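Local coordinates for protein beta-d-glucoside glucohydrolase (PDB 3ZZ1) that probably hydrolyses terminal, non-reducing beta-D-glucosyl residues of cellulose-derived sugars, releasing beta-D-glucose, at residues A[241-246]-A[272-277]; A[431-436]-A[467-472]. All blocks are in the same frame, centred on the assembly; numbering follows the deposited sequence. Where two conformers were deposited one is given.

Overall arrangement
The two contacts illustrate how a multidomain hydrolase packs its secondary-structure elements locally: in each, one small apolar side chain of a helix meets two residues of a neighbouring segment, with no hydrogen bond across. Interaction 1 lies in the N-terminal, TIM-barrel-related region and interaction 2 in the C-terminal alpha/beta region. They are independent: their centres are 60 Å apart, their nearest atoms about 33 Å. Their centres fall 34 Å and 30 Å from that of the chain, on opposite sides of it. Family 3 beta-glucosidases generally bind glucose between these two domains; each contact is packing inside one of them.

Interaction 1 (A[241-246]-A[272-277])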
ATOM      1  N   HIS A 241      14.025 -21.026  -6.846  1.00 12.61           N
ATOM      2  CA  HIS A 241      15.040 -21.928  -6.299  1.00 12.50           C
ATOM      3  C   HIS A 241      15.227 -23.240  -7.072  1.00 12.51           C
ATOM      4  O   HIS A 241      16.324 -23.800  -7.073  1.00 12.18           O
ATOM      5  CB  HIS A 241      14.789 -22.185  -4.806  1.00 12.51           C
ATOM      6  CG  HIS A 241      14.938 -20.960  -3.958  1.00 12.13           C
ATOM      7  ND1 HIS A 241      16.113 -20.635  -3.317  1.00 12.32           N
ATOM      8  CD2 HIS A 241      14.065 -19.965  -3.671  1.00 12.33           C
ATOM      9  CE1 HIS A 241      15.958 -19.496  -2.667  1.00 11.99           C
ATOM     10  NE2 HIS A 241      14.722 -19.071  -2.861  1.00 12.39           N
ATOM     11  N   THR A 242      14.172 -23.718  -7.730  1.00 12.47           N
ATOM     12  CA  THR A 242      14.270 -24.926  -8.562  1.00 12.72           C
ATOM     13  C   THR A 242      13.762 -24.712  -9.984  1.00 12.54           C
ATOM     14  O   THR A 242      12.949 -23.824 -10.241  1.00 12.43           O
ATOM     15  CB  THR A 242      13.460 -26.110  -7.985  1.00 12.71           C
ATOM     16  OG1 THR A 242      12.075 -25.741  -7.918  1.00 13.41           O
ATOM     17  CG2 THR A 242      13.975 -26.532  -6.603  1.00 12.69           C
ATOM     18  N   THR A 243      14.226 -25.564 -10.896  1.00 12.51           N
ATOM     19  CA  THR A 243      13.693 -25.621 -12.250  1.00 12.43           C
ATOM     20  C   THR A 243      12.320 -26.296 -12.262  1.00 12.28           C
ATOM     21  O   THR A 243      11.328 -25.697 -12.682  1.00 11.93           O
ATOM     22  CB  THR A 243      14.659 -26.366 -13.194  1.00 12.45           C
ATOM     23  OG1 THR A 243      15.890 -25.639 -13.274  1.00 12.80           O
ATOM     24  CG2 THR A 243      14.057 -26.516 -14.602  1.00 12.68           C
ATOM     25  N   VAL A 244      12.281 -27.533 -11.771  1.00 12.12           N
ATOM     26  CA  VAL A 244      11.125 -28.419 -11.911  1.00 11.90           C
ATOM     27  C   VAL A 244       9.987 -28.170 -10.912  1.00 12.01           C
ATOM     28  O   VAL A 244       8.834 -28.028 -11.323  1.00 12.05           O
ATOM     29  CB  VAL A 244      11.569 -29.907 -11.881  1.00 11.81           C
ATOM     30  CG1 VAL A 244      10.370 -30.840 -11.856  1.00 11.71           C
ATOM     31  CG2 VAL A 244      12.451 -30.213 -13.091  1.00 11.08           C
ATOM     32  N   GLN A 245      10.299 -28.128  -9.618  1.00 12.28           N
ATOM     33  CA  GLN A 245       9.268 -27.939  -8.584  1.00 12.49           C
ATOM     34  C   GLN A 245       8.514 -26.609  -8.735  1.00 12.31           C
ATOM     35  O   GLN A 245       7.283 -26.570  -8.603  1.00 11.97           O
ATOM     36  CB  GLN A 245       9.843 -28.068  -7.164  1.00 12.66           C
ATOM     37  CG  GLN A 245       8.748 -28.083  -6.080  1.00 14.08           C
ATOM     38  CD  GLN A 245       9.279 -28.049  -4.661  1.00 15.43           C
ATOM     39  OE1 GLN A 245      10.162 -28.825  -4.290  1.00 17.24           O
ATOM     40  NE2 GLN A 245       8.724 -27.156  -3.848  1.00 16.01           N
ATOM     41  N   SER A 246       9.250 -25.527  -9.008  1.00 12.08           N
ATOM     42  CA  SER A 246       8.635 -24.210  -9.193  1.00 11.73           C
ATOM     43  C   SER A 246       7.613 -24.273 -10.334  1.00 11.97           C
ATOM     44  O   SER A 246       6.439 -23.917 -10.152  1.00 11.91           O
ATOM     45  CB  SER A 246       9.695 -23.125  -9.430  1.00 11.77           C
ATOM     46  OG  SER A 246      10.354 -23.286 -10.681  1.00 10.91           O
ATOM     47  N   THR A 272      13.667 -25.898 -21.014  1.00 14.75           N
ATOM     48  CA  THR A 272      13.672 -26.704 -22.238  1.00 14.92           C
ATOM     49  C   THR A 272      14.120 -28.136 -21.927  1.00 15.12           C
ATOM     50  O   THR A 272      13.466 -29.093 -22.340  1.00 14.97           O
ATOM     51  CB  THR A 272      14.556 -26.056 -23.341  1.00 14.83           C
ATOM     52  OG1 THR A 272      13.954 -24.826 -23.766  1.00 14.19           O
ATOM     53  CG2 THR A 272      14.714 -26.979 -24.552  1.00 14.59           C
ATOM     54  N   ASN A 273      15.212 -28.265 -21.169  1.00 15.80           N
ATOM     55  CA  ASN A 273      15.739 -29.566 -20.755  1.00 16.32           C
ATOM     56  C   ASN A 273      14.794 -30.350 -19.845  1.00 16.42           C
ATOM     57  O   ASN A 273      14.683 -31.572 -19.972  1.00 16.72           O
ATOM     58  CB  ASN A 273      17.108 -29.411 -20.087  1.00 16.61           C
ATOM     59  CG  ASN A 273      18.196 -28.983 -21.065  1.00 17.56           C
ATOM     60  OD1 ASN A 273      18.030 -29.080 -22.285  1.00 18.96           O
ATOM     61  ND2 ASN A 273      19.317 -28.503 -20.531  1.00 18.04           N
ATOM     62  N   ALA A 274      14.117 -29.648 -18.937  1.00 16.41           N
ATOM     63  CA  ALA A 274      13.165 -30.276 -18.013  1.00 16.46           C
ATOM     64  C   ALA A 274      11.903 -30.798 -18.717  1.00 16.40           C
ATOM     65  O   ALA A 274      11.333 -31.806 -18.306  1.00 16.18           O
ATOM     66  CB  ALA A 274      12.795 -29.317 -16.882  1.00 16.43           C
ATOM     67  N   VAL A 275      11.479 -30.110 -19.774  1.00 16.39           N
ATOM     68  CA  VAL A 275      10.350 -30.555 -20.591  1.00 16.44           C
ATOM     69  C   VAL A 275      10.746 -31.770 -21.446  1.00 16.68           C
ATOM     70  O   VAL A 275      10.009 -32.760 -21.509  1.00 16.55           O
ATOM     71  CB  VAL A 275       9.789 -29.402 -21.469  1.00 16.52           C
ATOM     72  CG1 VAL A 275       8.726 -29.904 -22.428  1.00 16.46           C
ATOM     73  CG2 VAL A 275       9.212 -28.292 -20.590  1.00 16.72           C
ATOM     74  N   ASN A 276      11.916 -31.694 -22.077  1.00 16.82           N
ATOM     75  CA  ASN A 276      12.432 -32.793 -22.905  1.00 17.02           C
ATOM     76  C   ASN A 276      12.746 -34.067 -22.132  1.00 17.10           C
ATOM     77  O   ASN A 276      12.626 -35.167 -22.681  1.00 17.43           O
ATOM     78  CB  ASN A 276      13.671 -32.352 -23.686  1.00 17.00           C
ATOM     79  CG  ASN A 276      13.339 -31.379 -24.792  1.00 17.24           C
ATOM     80  OD1 ASN A 276      12.203 -31.321 -25.266  1.00 16.96           O
ATOM     81  ND2 ASN A 276      14.333 -30.605 -25.212  1.00 18.36           N
ATOM     82  N   SER A 277      13.155 -33.901 -20.873  1.00 17.03           N
ATOM     83  CA  SER A 277      13.455 -35.025 -19.986  0.50 16.98           C
ATOM     84  C   SER A 277      12.222 -35.439 -19.190  1.00 16.89           C
ATOM     85  O   SER A 277      12.317 -36.234 -18.249  1.00 17.04           O
ATOM     86  CB  SER A 277      14.601 -34.676 -19.033  0.50 16.99           C
ATOM     87  OG  SER A 277      15.807 -34.464 -19.739  0.50 17.00           O
TER
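T243 and V244 converge on the methyl group of A274, where the start of helix 244-249 packs against helix 269-276 in the family 3 N-terminal domain, whose sequence belongs to the TIM-barrel clan. The contact falls on the last turn of helix 269-276, with V244 CA 6.7 Å from A274 CA. H241, at the start of 241-246, stacks its ring on W211. T242 comes next, its OG1 hydrogen-bonded to E214 OE2. T243 follows and splits its two branches between different tasks. CG2 lies anti to the backbone N and rests 3.8 Å from A274 CB, whereas OG1, beside that N (chi1 -63°), is hydrogen-bonded to L266 O. The carbonyl oxygen of T243 is held in turn by W267 NE1, so the loop just before helix 269-276 grips this threonine at two points. V244 adds the second methyl: its CG2, the branch beside the backbone N, reaches A274 CB at 3.9 Å, and its side chain also touches Q279. A274 thus meets one methyl from each of two consecutive residues, and the buried surface is modest, 81 Å² over both sides. Beyond A274, helix 269-276 packs V275 on helix 282-298 and T272 on helix 25-32. Back in the first segment, S246 ties the turn to T242 twice. S246 N donates to T242 OG1 at 3.0 Å, bent to 143° at the hydrogen, while S246 OG donates to T242 O at 2.7 Å from 35° out of the carbonyl plane.

Interaction 2 (A[431-436]-A[467-472]); sequences AIVFIT and QAVAGA
V469 packs into the strand face presented by A431 and V433, the helix-on-sheet contact of a beta-alpha-beta unit built from strand 430-437, helix 462-472 and strand 476-482 in the family 3 C-terminal domain. The apolar contacts come first, burying 114 Å² over both sides. V433 CG2 makes the closest approach, 3.6 Å from V469 CG1 and 3.8 Å from V469 CG2, set against the fork of the helix valine. The two valines pass alongside each other, their side chains running in opposite directions. V469 CG1, anti to its own backbone N (chi1 172°), is placed to serve both strand residues, for it also touches A431 CB at 3.8 Å. A425 of helix 418-425 touches both A431 and V469, and V352 of strand 348-352 packs against V469, widening the same apolar layer.

Backbone hydrogen bonds do the remaining work within the sheet. A431 and V433 pair with I477 of strand 476-482, and I432 pairs with A350 and V352 of strand 348-352, so the strand is bonded along both edges in the interior of the sheet.

Across the contact itself all three touching residues are buried and no hydrogen bond forms. Because methyl groups impose no direction, the seat of the helix here rests on close fit and exclusion of water.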
ATOM      1  N   ALA A 431       6.728  27.978  16.335  1.00 16.42           N
ATOM      2  CA  ALA A 431       7.894  27.254  15.863  1.00 16.10           C
ATOM      3  C   ALA A 431       7.443  25.926  15.278  1.00 15.78           C
ATOM      4  O   ALA A 431       6.750  25.154  15.942  1.00 15.53           O
ATOM      5  CB  ALA A 431       8.878  27.033  17.003  1.00 15.91           C
ATOM      6  N   ILE A 432       7.833  25.676  14.029  1.00 15.55           N
ATOM      7  CA  ILE A 432       7.464  24.449  13.328  1.00 15.19           C
ATOM      8  C   ILE A 432       8.695  23.550  13.212  1.00 15.14           C
ATOM      9  O   ILE A 432       9.652  23.899  12.519  1.00 14.87           O
ATOM     10  CB  ILE A 432       6.858  24.734  11.922  1.00 15.03           C
ATOM     11  CG1 ILE A 432       5.807  25.854  11.991  1.00 15.50           C
ATOM     12  CG2 ILE A 432       6.250  23.465  11.344  1.00 14.41           C
ATOM     13  CD1 ILE A 432       5.322  26.374  10.626  1.00 15.32           C
ATOM     14  N   VAL A 433       8.657  22.403  13.894  1.00 15.00           N
ATOM     15  CA  VAL A 433       9.793  21.472  13.939  1.00 14.88           C
ATOM     16  C   VAL A 433       9.542  20.256  13.049  1.00 14.92           C
ATOM     17  O   VAL A 433       8.464  19.649  13.091  1.00 15.25           O
ATOM     18  CB  VAL A 433      10.111  21.009  15.386  1.00 15.12           C
ATOM     19  CG1 VAL A 433      11.443  20.257  15.442  1.00 14.83           C
ATOM     20  CG2 VAL A 433      10.162  22.187  16.326  1.00 14.55           C
ATOM     21  N   PHE A 434      10.548  19.906  12.252  1.00 14.64           N
ATOM     22  CA  PHE A 434      10.435  18.835  11.264  1.00 14.40           C
ATOM     23  C   PHE A 434      11.268  17.623  11.634  1.00 14.12           C
ATOM     24  O   PHE A 434      12.498  17.697  11.729  1.00 14.08           O
ATOM     25  CB  PHE A 434      10.815  19.344   9.873  1.00 14.30           C
ATOM     26  CG  PHE A 434       9.797  20.269   9.276  1.00 15.11           C
ATOM     27  CD1 PHE A 434       9.774  21.616   9.617  1.00 15.42           C
ATOM     28  CD2 PHE A 434       8.841  19.788   8.393  1.00 15.70           C
ATOM     29  CE1 PHE A 434       8.823  22.471   9.076  1.00 15.37           C
ATOM     30  CE2 PHE A 434       7.893  20.639   7.851  1.00 15.57           C
ATOM     31  CZ  PHE A 434       7.885  21.984   8.195  1.00 14.76           C
ATOM     32  N   ILE A 435      10.578  16.509  11.856  1.00 13.68           N
ATOM     33  CA  ILE A 435      11.221  15.253  12.225  1.00 13.20           C
ATOM     34  C   ILE A 435      10.789  14.134  11.279  1.00 12.99           C
ATOM     35  O   ILE A 435       9.762  14.245  10.602  1.00 12.83           O
ATOM     36  CB  ILE A 435      10.959  14.869  13.715  1.00 13.01           C
ATOM     37  CG1 ILE A 435       9.481  14.543  13.954  1.00 13.42           C
ATOM     38  CG2 ILE A 435      11.463  15.971  14.663  1.00 12.81           C
ATOM     39  CD1 ILE A 435       9.174  14.008  15.344  1.00 12.51           C
ATOM     40  N   THR A 436      11.589  13.070  11.218  1.00 12.73           N
ATOM     41  CA  THR A 436      11.339  11.958  10.303  1.00 12.35           C
ATOM     42  C   THR A 436      11.676  10.597  10.910  1.00 12.18           C
ATOM     43  O   THR A 436      12.377  10.502  11.922  1.00 11.75           O
ATOM     44  CB  THR A 436      12.177  12.068   9.003  1.00 12.61           C
ATOM     45  OG1 THR A 436      13.572  12.076   9.328  1.00 12.46           O
ATOM     46  CG2 THR A 436      11.817  13.309   8.179  1.00 12.17           C
ATOM     47  N   GLN A 467      12.399  18.743  22.078  1.00 18.66           N
ATOM     48  CA  GLN A 467      12.617  19.144  23.474  1.00 19.01           C
ATOM     49  C   GLN A 467      13.364  20.474  23.613  1.00 18.89           C
ATOM     50  O   GLN A 467      13.036  21.280  24.487  1.00 19.06           O
ATOM     51  CB  GLN A 467      13.366  18.050  24.239  1.00 19.33           C
ATOM     52  CG  GLN A 467      12.535  16.800  24.510  1.00 20.90           C
ATOM     53  CD  GLN A 467      13.368  15.634  24.999  1.00 23.23           C
ATOM     54  OE1 GLN A 467      14.589  15.598  24.816  1.00 24.76           O
ATOM     55  NE2 GLN A 467      12.709  14.666  25.630  1.00 23.60           N
ATOM     56  N   ALA A 468      14.363  20.696  22.759  1.00 18.70           N
ATOM     57  CA  ALA A 468      15.140  21.937  22.774  1.00 18.52           C
ATOM     58  C   ALA A 468      14.304  23.133  22.316  1.00 18.47           C
ATOM     59  O   ALA A 468      14.357  24.209  22.922  1.00 18.54           O
ATOM     60  CB  ALA A 468      16.377  21.798  21.920  1.00 18.33           C
ATOM     61  N   VAL A 469      13.534  22.934  21.247  1.00 18.20           N
ATOM     62  CA  VAL A 469      12.637  23.965  20.724  1.00 17.92           C
ATOM     63  C   VAL A 469      11.558  24.323  21.756  1.00 17.75           C
ATOM     64  O   VAL A 469      11.198  25.498  21.898  1.00 17.47           O
ATOM     65  CB  VAL A 469      12.024  23.550  19.348  1.00 18.01           C
ATOM     66  CG1 VAL A 469      10.933  24.525  18.900  1.00 17.81           C
ATOM     67  CG2 VAL A 469      13.115  23.467  18.289  1.00 17.86           C
ATOM     68  N   ALA A 470      11.071  23.317  22.486  1.00 17.51           N
ATOM     69  CA  ALA A 470      10.079  23.531  23.549  1.00 17.39           C
ATOM     70  C   ALA A 470      10.660  24.314  24.732  1.00 17.35           C
ATOM     71  O   ALA A 470       9.935  25.024  25.430  1.00 17.52           O
ATOM     72  CB  ALA A 470       9.486  22.209  24.017  1.00 17.25           C
ATOM     73  N   GLY A 471      11.966  24.181  24.948  1.00 17.21           N
ATOM     74  CA  GLY A 471      12.668  24.983  25.950  1.00 17.23           C
ATOM     75  C   GLY A 471      12.737  26.464  25.599  1.00 17.14           C
ATOM     76  O   GLY A 471      12.906  27.309  26.480  1.00 17.03           O
ATOM     77  N   ALA A 472      12.587  26.777  24.312  1.00 17.20           N
ATOM     78  CA  ALA A 472      12.731  28.148  23.819  1.00 17.19           C
ATOM     79  C   ALA A 472      11.444  28.769  23.263  1.00 17.24           C
ATOM     80  O   ALA A 472      11.432  29.949  22.908  1.00 17.48           O
ATOM     81  CB  ALA A 472      13.848  28.218  22.789  1.00 17.22           C
TER